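Local coordinates for protein possible galactose mutarotase (Streptomyces platensis subsp. rosaceus, PDB 4RNL) that probably interconverts the alpha and beta anomers of galactose or related aldoses, although its function has not been established, at residues V154-S159 / L163-C168; L307-F312 / S334-A339; R57-L62 / T292-V297. All coordinates share one frame; numbering follows the deposited sequence. Where two conformers were deposited one is given.

Interaction 1: residues V154-S159 / L163-C168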
loop_
_atom_site.group_PDB
_atom_site.type_symbol
_atom_site.label_atom_id
_atom_site.label_comp_id
_atom_site.label_asym_id
_atom_site.label_seq_id
_atom_site.Cartn_x
_atom_site.Cartn_y
_atom_site.Cartn_z
ATOM N N VAL A 154 -12.822 -3.021 2.609
ATOM C CA VAL A 154 -11.914 -2.514 1.592
ATOM C C VAL A 154 -12.406 -3.029 0.251
ATOM O O VAL A 154 -12.543 -4.237 0.051
ATOM C CB VAL A 154 -10.471 -2.971 1.846
ATOM C CG1 VAL A 154 -9.558 -2.465 0.737
ATOM C CG2 VAL A 154 -9.983 -2.459 3.200
ATOM N N THR A 155 -12.701 -2.106 -0.660
ATOM C CA THR A 155 -13.346 -2.478 -1.905
ATOM C C THR A 155 -12.400 -2.221 -3.058
ATOM O O THR A 155 -11.921 -1.102 -3.242
ATOM C CB THR A 155 -14.655 -1.692 -2.102
ATOM O OG1 THR A 155 -15.514 -1.904 -0.971
ATOM C CG2 THR A 155 -15.379 -2.154 -3.373
ATOM N N TYR A 156 -12.130 -3.270 -3.826
ATOM C CA TYR A 156 -11.216 -3.205 -4.960
ATOM C C TYR A 156 -12.066 -3.297 -6.225
ATOM O O TYR A 156 -12.732 -4.307 -6.446
ATOM C CB TYR A 156 -10.260 -4.405 -4.954
ATOM C CG TYR A 156 -9.358 -4.584 -3.736
ATOM C CD1 TYR A 156 -9.876 -5.032 -2.520
ATOM C CD2 TYR A 156 -7.986 -4.369 -3.825
ATOM C CE1 TYR A 156 -9.046 -5.232 -1.409
ATOM C CE2 TYR A 156 -7.148 -4.564 -2.719
ATOM C CZ TYR A 156 -7.690 -4.986 -1.521
ATOM O OH TYR A 156 -6.854 -5.195 -0.437
ATOM N N THR A 157 -12.069 -2.255 -7.051
ATOM C CA THR A 157 -12.814 -2.324 -8.315
ATOM C C THR A 157 -11.961 -1.900 -9.497
ATOM O O THR A 157 -10.978 -1.174 -9.350
ATOM C CB THR A 157 -14.081 -1.469 -8.292
ATOM O OG1 THR A 157 -13.743 -0.133 -7.899
ATOM C CG2 THR A 157 -15.090 -2.043 -7.299
ATOM N N LEU A 158 -12.353 -2.360 -10.676
ATOM C CA LEU A 158 -11.577 -2.115 -11.875
ATOM C C LEU A 158 -12.484 -1.487 -12.906
ATOM O O LEU A 158 -13.605 -1.947 -13.117
ATOM C CB LEU A 158 -11.010 -3.439 -12.409
ATOM C CG LEU A 158 -10.203 -3.416 -13.705
ATOM C CD1 LEU A 158 -8.963 -2.524 -13.564
ATOM C CD2 LEU A 158 -9.803 -4.838 -14.102
ATOM N N SER A 159 -12.009 -0.423 -13.531
ATOM C CA SER A 159 -12.723 0.185 -14.647
ATOM C C SER A 159 -11.706 0.536 -15.713
ATOM O O SER A 159 -10.854 1.398 -15.485
ATOM C CB SER A 159 -13.452 1.449 -14.192
ATOM O OG SER A 159 -14.169 2.029 -15.270
ATOM N N LEU A 163 -7.429 0.832 -11.408
ATOM C CA LEU A 163 -7.794 0.052 -10.225
ATOM C C LEU A 163 -8.106 1.007 -9.079
ATOM O O LEU A 163 -7.273 1.839 -8.717
ATOM C CB LEU A 163 -6.631 -0.846 -9.792
ATOM C CG LEU A 163 -6.793 -1.561 -8.450
ATOM C CD1 LEU A 163 -7.877 -2.625 -8.552
ATOM C CD2 LEU A 163 -5.465 -2.168 -8.005
ATOM N N ARG A 164 -9.295 0.877 -8.499
ATOM C CA ARG A 164 -9.695 1.752 -7.396
ATOM C C ARG A 164 -9.779 0.963 -6.098
ATOM O O ARG A 164 -10.358 -0.120 -6.055
ATOM C CB ARG A 164 -11.044 2.423 -7.690
ATOM C CG ARG A 164 -11.597 3.250 -6.529
ATOM C CD ARG A 164 -12.982 3.813 -6.835
ATOM N NE ARG A 164 -12.916 5.073 -7.576
ATOM C CZ ARG A 164 -13.108 5.184 -8.885
ATOM N NH1 ARG A 164 -13.387 4.110 -9.603
ATOM N NH2 ARG A 164 -13.025 6.367 -9.475
ATOM N N ILE A 165 -9.180 1.497 -5.034
ATOM C CA ILE A 165 -9.276 0.840 -3.726
ATOM C C ILE A 165 -9.862 1.825 -2.723
ATOM O O ILE A 165 -9.260 2.867 -2.452
ATOM C CB ILE A 165 -7.902 0.356 -3.206
ATOM C CG1 ILE A 165 -7.243 -0.588 -4.217
ATOM C CG2 ILE A 165 -8.071 -0.385 -1.889
ATOM C CD1 ILE A 165 -5.802 -0.993 -3.840
ATOM N N VAL A 166 -11.039 1.509 -2.186
ATOM C CA VAL A 166 -11.677 2.385 -1.196
ATOM C C VAL A 166 -11.706 1.650 0.129
ATOM O O VAL A 166 -12.231 0.539 0.202
ATOM C CB VAL A 166 -13.116 2.750 -1.619
ATOM C CG1 VAL A 166 -13.784 3.659 -0.569
ATOM C CG2 VAL A 166 -13.104 3.417 -2.994
ATOM N N SER A 167 -11.132 2.254 1.168
ATOM C CA SER A 167 -11.105 1.621 2.484
ATOM C C SER A 167 -12.042 2.382 3.420
ATOM O O SER A 167 -11.966 3.606 3.512
ATOM C CB SER A 167 -9.679 1.601 3.044
ATOM O OG SER A 167 -8.766 1.073 2.082
ATOM N N CYS A 168 -12.945 1.661 4.082
ATOM C CA CYS A 168 -13.926 2.280 4.974
ATOM C C CYS A 168 -13.855 1.614 6.342
ATOM O O CYS A 168 -13.586 0.412 6.431
ATOM C CB CYS A 168 -15.343 2.126 4.409
ATOM S SG CYS A 168 -15.656 3.050 2.877
HETATM O O HOH W 1 -15.151 0.049 0.957
HETATM O O HOH W 2 -13.610 1.483 -10.164
#
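Ile165 meets two residues of the facing strand and divides its branches between them. Its CG2 passes at a slant across the side chain of Val154, touching CG1 of that valine at 3.7 Å, and also lies over one face of the Tyr156 ring. The other branch runs alongside the tyrosine, Ile165 CG1 being 3.9 Å from Tyr156 CD2. Ile165 CG1 and Tyr156 CG both stand anti to the carbonyl carbon (chi1 -57° and -60°), which sends the two side chains the same way. At one end of this face Ser167 OG sits equally near both methyls of Val154, and at the other Leu163 turns inward, bringing CD1 to 3.5 Å from Thr157 O.

The opposite face is mostly polar, with Val166 its apolar member. Thr157 and Arg164 leave the sheet as neighbours with a common heading, Thr157 OG1 3.7 Å from Arg164 CB. In the arginine conformer described here, one of two deposited, a water joins Thr157 OG1 to Arg164 NH1, approaching the guanidinium edge in its plane, though the arginine bond is weak. The stronger partner of that guanidinium is Glu335, which forms a salt bridge with NE. A second water links Thr155 OG1 to Val166 O, while the same hydroxyl also bonds Gln134.

Between the two faces, reciprocal backbone bonds join Thr155 to Val166 and Thr157 to Arg164. Their N to O distances run from 2.8 Å (Thr155 N to Val166 O) to 3.0 Å (Val166 N to Thr155 O). Between them, Tyr156 and Ile165 form a non-hydrogen-bonded pair.

Leu81, from another sheet, packs on Val154 and Tyr156. Antiparallel pairing across a short connection makes this a beta hairpin, largely apolar on one face and largely polar on the other, within the large sheet of the galactose mutarotase beta-supersandwich.

Interaction 2: residues L307-F312 / S334-A339; sequences LETQHF and SETVYA
Thr309 and Thr336 meet end-on from facing strands, and their hydroxyls form the one direct hydrogen bond of this contact, with OG1 of Thr309 2.7 Å from OG1 of Thr336. Either may donate. Thr309 holds its hydroxyl between its own backbone N and carbonyl carbon (chi1 56°), which aims it across the gap. Thr336 OG1 is also bonded to Thr274 OG1, so three threonine hydroxyls follow one another in a chain.

Apolar contact is slight. The two threonine methyls approach to 4.0 Å, CG2 of Thr309 to CG2 of Thr336, and Leu272 packs against Leu307, Thr336 and Tyr338 from a neighbouring strand.

Water supplies most of the remaining polar contact. One molecule donates to Leu307 O at 3.2 Å, accepts from Thr309 N and bonds Tyr338 OH at 3.0 Å. It thereby spans the 4.2 Å between Leu307 O and Tyr338 OH. Another water lies in the plane of the Tyr338 ring, at its edge, and bonds the phenol oxygen.

Glu308, whose CB points away from this interface, binds a glycerol probably taken up from the crystallisation liquor, consistent with a sugar pocket on that side. Strands 305-310 and 332-342 belong to different antiparallel sheets, and polar side chains and ordered water between facing layers mark this part of the beta-supersandwich interior.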
loop_
_atom_site.group_PDB
_atom_site.type_symbol
_atom_site.label_atom_id
_atom_site.label_comp_id
_atom_site.label_asym_id
_atom_site.label_seq_id
_atom_site.Cartn_x
_atom_site.Cartn_y
_atom_site.Cartn_z
ATOM N N LEU A 307 4.568 2.889 -3.564
ATOM C CA LEU A 307 4.049 4.230 -3.316
ATOM C C LEU A 307 2.813 4.060 -2.454
ATOM O O LEU A 307 1.734 3.776 -2.963
ATOM C CB LEU A 307 3.674 4.911 -4.633
ATOM C CG LEU A 307 4.813 5.085 -5.640
ATOM C CD1 LEU A 307 4.282 5.529 -6.999
ATOM C CD2 LEU A 307 5.788 6.094 -5.122
ATOM N N GLU A 308 2.977 4.197 -1.145
ATOM C CA GLU A 308 1.899 3.904 -0.208
ATOM C C GLU A 308 1.254 5.181 0.281
ATOM O O GLU A 308 1.877 5.965 1.008
ATOM C CB GLU A 308 2.441 3.130 0.998
ATOM C CG GLU A 308 3.393 2.011 0.621
ATOM C CD GLU A 308 4.345 1.673 1.746
ATOM O OE1 GLU A 308 3.887 1.611 2.899
ATOM O OE2 GLU A 308 5.552 1.491 1.478
ATOM N N THR A 309 -0.000 5.387 -0.097
ATOM C CA THR A 309 -0.723 6.581 0.340
ATOM C C THR A 309 -1.170 6.358 1.770
ATOM O O THR A 309 -1.670 5.285 2.113
ATOM C CB THR A 309 -1.922 6.847 -0.568
ATOM O OG1 THR A 309 -2.754 5.686 -0.578
ATOM C CG2 THR A 309 -1.450 7.114 -2.010
ATOM N N GLN A 310 -0.995 7.369 2.619
ATOM C CA GLN A 310 -1.111 7.139 4.051
ATOM C C GLN A 310 -1.171 8.446 4.824
ATOM O O GLN A 310 -0.928 9.523 4.270
ATOM C CB GLN A 310 0.127 6.360 4.504
ATOM C CG GLN A 310 1.415 7.158 4.261
ATOM C CD GLN A 310 2.633 6.515 4.869
ATOM O OE1 GLN A 310 2.605 5.341 5.235
ATOM N NE2 GLN A 310 3.717 7.287 4.995
ATOM N N HIS A 311 -1.514 8.358 6.105
ATOM C CA HIS A 311 -1.204 9.444 7.030
ATOM C C HIS A 311 0.256 9.282 7.479
ATOM O O HIS A 311 0.856 8.225 7.273
ATOM C CB HIS A 311 -2.174 9.450 8.216
ATOM C CG HIS A 311 -3.469 10.154 7.933
ATOM N ND1 HIS A 311 -4.234 9.883 6.817
ATOM C CD2 HIS A 311 -4.131 11.110 8.622
ATOM C CE1 HIS A 311 -5.310 10.649 6.828
ATOM N NE2 HIS A 311 -5.273 11.405 7.913
ATOM N N PHE A 312 0.829 10.328 8.069
ATOM C CA PHE A 312 2.272 10.380 8.329
ATOM C C PHE A 312 2.721 9.360 9.381
ATOM O O PHE A 312 1.962 9.039 10.302
ATOM C CB PHE A 312 2.680 11.777 8.827
ATOM C CG PHE A 312 2.377 12.908 7.873
ATOM C CD1 PHE A 312 1.936 12.677 6.572
ATOM C CD2 PHE A 312 2.552 14.221 8.292
ATOM C CE1 PHE A 312 1.669 13.744 5.716
ATOM C CE2 PHE A 312 2.290 15.287 7.447
ATOM C CZ PHE A 312 1.846 15.045 6.154
ATOM N N SER A 334 -10.887 6.207 2.965
ATOM C CA SER A 334 -9.696 6.555 2.213
ATOM C C SER A 334 -9.837 5.968 0.822
ATOM O O SER A 334 -10.390 4.883 0.660
ATOM C CB SER A 334 -8.453 6.003 2.898
ATOM O OG SER A 334 -7.298 6.412 2.200
ATOM N N GLU A 335 -9.362 6.683 -0.189
ATOM C CA GLU A 335 -9.526 6.207 -1.554
ATOM C C GLU A 335 -8.279 6.491 -2.361
ATOM O O GLU A 335 -7.772 7.615 -2.363
ATOM C CB GLU A 335 -10.747 6.866 -2.215
ATOM C CG GLU A 335 -10.884 6.531 -3.711
ATOM C CD GLU A 335 -12.072 7.218 -4.374
ATOM O OE1 GLU A 335 -12.702 8.078 -3.731
ATOM O OE2 GLU A 335 -12.371 6.902 -5.549
ATOM N N THR A 336 -7.787 5.459 -3.035
ATOM C CA THR A 336 -6.614 5.577 -3.882
ATOM C C THR A 336 -6.920 4.918 -5.230
ATOM O O THR A 336 -7.585 3.881 -5.291
ATOM C CB THR A 336 -5.371 4.968 -3.190
ATOM O OG1 THR A 336 -5.084 5.716 -1.990
ATOM C CG2 THR A 336 -4.155 5.037 -4.109
ATOM N N VAL A 337 -6.495 5.554 -6.317
ATOM C CA VAL A 337 -6.761 5.026 -7.650
ATOM C C VAL A 337 -5.441 4.888 -8.391
ATOM O O VAL A 337 -4.640 5.823 -8.427
ATOM C CB VAL A 337 -7.689 5.953 -8.463
ATOM C CG1 VAL A 337 -7.987 5.335 -9.832
ATOM C CG2 VAL A 337 -8.986 6.235 -7.709
ATOM N N TYR A 338 -5.209 3.708 -8.960
ATOM C CA TYR A 338 -4.025 3.462 -9.765
ATOM C C TYR A 338 -4.473 3.459 -11.218
ATOM O O TYR A 338 -5.091 2.496 -11.662
ATOM C CB TYR A 338 -3.443 2.088 -9.438
ATOM C CG TYR A 338 -2.940 1.913 -8.018
ATOM C CD1 TYR A 338 -3.824 1.751 -6.955
ATOM C CD2 TYR A 338 -1.577 1.867 -7.754
ATOM C CE1 TYR A 338 -3.360 1.573 -5.659
ATOM C CE2 TYR A 338 -1.103 1.681 -6.470
ATOM C CZ TYR A 338 -1.999 1.537 -5.428
ATOM O OH TYR A 338 -1.517 1.360 -4.152
ATOM N N ALA A 339 -4.169 4.523 -11.955
ATOM C CA ALA A 339 -4.607 4.634 -13.348
ATOM C C ALA A 339 -3.437 4.397 -14.296
ATOM O O ALA A 339 -2.482 5.176 -14.324
ATOM C CB ALA A 339 -5.243 6.004 -13.608
HETATM O O HOH W 3 -1.047 2.789 -1.603
HETATM O O HOH W 4 1.588 1.206 -4.405
#

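Interaction 3: residues R57-L62 / T292-V297; sequences RGQLAL and TGTSGV
Gln59 and Thr294 set their side chains roughly perpendicular where a type I beta turn, Gly293 to Gly296, comes up beside an edge strand, 57-59, of a small antiparallel sheet. The tight part of the contact is the glutamine amide. A bend at chi2 (-69°) folds the side chain back over its own main chain, where both ends of the amide are held. OE1 of Gln59 accepts from Ala61 N at 2.9 Å, with the donor above the carbonyl plane, and also from Val48 N. On the other end, NE2 of Gln59 gives a straighter bond to Ala61 O, which lies nearly in the amide plane. With the rotation of the amide fixed in this way, Thr294 OG1 comes in well out of its plane, over the face at the NE2 end.

The solvent side is looser. Ser295 is exposed, and its OG comes no nearer to the glutamine than 4.3 Å, from CB of Gln59; that hydroxyl bonds Asp190 OD1 instead. Asp190 also takes a weak bond from Gln59 NE2 and touches Thr294, so it mediates between turn and strand. Across the direct interface, the closest atoms are Gln59 NE2 and Thr294 OG1, 3.3 Å apart.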
loop_
_atom_site.group_PDB
_atom_site.type_symbol
_atom_site.label_atom_id
_atom_site.label_comp_id
_atom_site.label_asym_id
_atom_site.label_seq_id
_atom_site.Cartn_x
_atom_site.Cartn_y
_atom_site.Cartn_z
ATOM N N ARG A 57 0.586 -7.101 -22.980
ATOM C CA ARG A 57 0.333 -7.241 -21.548
ATOM C C ARG A 57 1.577 -7.736 -20.795
ATOM O O ARG A 57 2.312 -8.589 -21.292
ATOM C CB ARG A 57 -0.845 -8.200 -21.333
ATOM C CG ARG A 57 -1.177 -8.483 -19.882
ATOM C CD ARG A 57 -2.514 -9.229 -19.767
ATOM N NE ARG A 57 -3.662 -8.317 -19.759
ATOM C CZ ARG A 57 -4.907 -8.670 -19.449
ATOM N NH1 ARG A 57 -5.184 -9.928 -19.127
ATOM N NH2 ARG A 57 -5.879 -7.762 -19.456
ATOM N N GLY A 58 1.818 -7.191 -19.605
ATOM C CA GLY A 58 2.921 -7.645 -18.773
ATOM C C GLY A 58 2.591 -7.500 -17.301
ATOM O O GLY A 58 1.838 -6.596 -16.920
ATOM N N GLN A 59 3.141 -8.387 -16.473
ATOM C CA GLN A 59 2.841 -8.393 -15.030
ATOM C C GLN A 59 3.800 -7.447 -14.332
ATOM O O GLN A 59 5.017 -7.548 -14.524
ATOM C CB GLN A 59 2.993 -9.811 -14.468
ATOM C CG GLN A 59 2.168 -10.076 -13.199
ATOM C CD GLN A 59 2.681 -9.297 -11.998
ATOM O OE1 GLN A 59 1.922 -8.583 -11.336
ATOM N NE2 GLN A 59 3.979 -9.428 -11.715
ATOM N N LEU A 60 3.260 -6.535 -13.522
ATOM C CA LEU A 60 4.040 -5.417 -12.999
ATOM C C LEU A 60 4.276 -5.444 -11.490
ATOM O O LEU A 60 5.181 -4.776 -10.993
ATOM C CB LEU A 60 3.352 -4.087 -13.349
ATOM C CG LEU A 60 2.832 -3.929 -14.789
ATOM C CD1 LEU A 60 2.192 -2.553 -14.965
ATOM C CD2 LEU A 60 3.961 -4.116 -15.795
ATOM N N ALA A 61 3.460 -6.180 -10.744
ATOM C CA ALA A 61 3.570 -6.105 -9.277
ATOM C C ALA A 61 4.594 -7.095 -8.713
ATOM O O ALA A 61 4.686 -8.222 -9.188
ATOM C CB ALA A 61 2.202 -6.325 -8.630
ATOM N N LEU A 62 5.371 -6.680 -7.708
ATOM C CA LEU A 62 6.231 -7.636 -7.017
ATOM C C LEU A 62 5.333 -8.577 -6.231
ATOM O O LEU A 62 4.408 -8.143 -5.542
ATOM C CB LEU A 62 7.215 -6.939 -6.064
ATOM C CG LEU A 62 8.211 -5.947 -6.672
ATOM C CD1 LEU A 62 9.308 -5.615 -5.665
ATOM C CD2 LEU A 62 8.812 -6.474 -7.975
ATOM N N THR A 292 12.221 -15.668 -5.329
ATOM C CA THR A 292 11.854 -15.716 -6.744
ATOM C C THR A 292 10.417 -15.254 -6.923
ATOM O O THR A 292 9.495 -15.850 -6.356
ATOM C CB THR A 292 12.021 -17.130 -7.313
ATOM O OG1 THR A 292 13.414 -17.481 -7.298
ATOM C CG2 THR A 292 11.498 -17.200 -8.748
ATOM N N GLY A 293 10.228 -14.198 -7.716
ATOM C CA GLY A 293 8.917 -13.584 -7.877
ATOM C C GLY A 293 8.046 -14.260 -8.915
ATOM O O GLY A 293 8.437 -15.285 -9.486
ATOM N N THR A 294 6.872 -13.689 -9.180
ATOM C CA THR A 294 5.899 -14.374 -10.032
ATOM C C THR A 294 6.403 -14.601 -11.440
ATOM O O THR A 294 6.083 -15.608 -12.058
ATOM C CB THR A 294 4.542 -13.656 -10.097
ATOM O OG1 THR A 294 4.579 -12.625 -11.087
ATOM C CG2 THR A 294 4.240 -13.068 -8.788
ATOM N N SER A 295 7.207 -13.676 -11.952
ATOM C CA SER A 295 7.741 -13.859 -13.301
ATOM C C SER A 295 8.981 -14.753 -13.341
ATOM O O SER A 295 9.635 -14.864 -14.380
ATOM C CB SER A 295 7.986 -12.516 -13.993
ATOM O OG SER A 295 6.758 -11.825 -14.158
ATOM N N GLY A 296 9.291 -15.402 -12.220
ATOM C CA GLY A 296 10.358 -16.400 -12.183
ATOM C C GLY A 296 11.774 -15.860 -12.042
ATOM O O GLY A 296 12.752 -16.596 -12.226
ATOM N N VAL A 297 11.886 -14.581 -11.699
ATOM C CA VAL A 297 13.172 -13.912 -11.568
ATOM C C VAL A 297 13.357 -13.521 -10.109
ATOM O O VAL A 297 12.436 -12.992 -9.497
ATOM C CB VAL A 297 13.213 -12.635 -12.442
ATOM C CG1 VAL A 297 14.526 -11.898 -12.253
ATOM C CG2 VAL A 297 13.004 -12.982 -13.909
#

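Overall arrangement
Interactions 1 and 2 adjoin, their centres 11 Å apart, because strands 162-171 and 332-342 are neighbours in the same nine-stranded antiparallel sheet. A probable backbone hydrogen bond from Ser167 N to Ser334 O links the two sites. Interaction 3 stands off at the surface, its centre 22 Å from each of the others. 229 residues lie between its halves and include interaction 1, while interaction 2 follows later. The three contacts thus work at different levels of the fold: interaction 1 lies within one sheet, interaction 2 spans from that sheet to the seven-stranded one containing strand 305-310, and interaction 3 ties an edge strand of a five-stranded sheet to a loop.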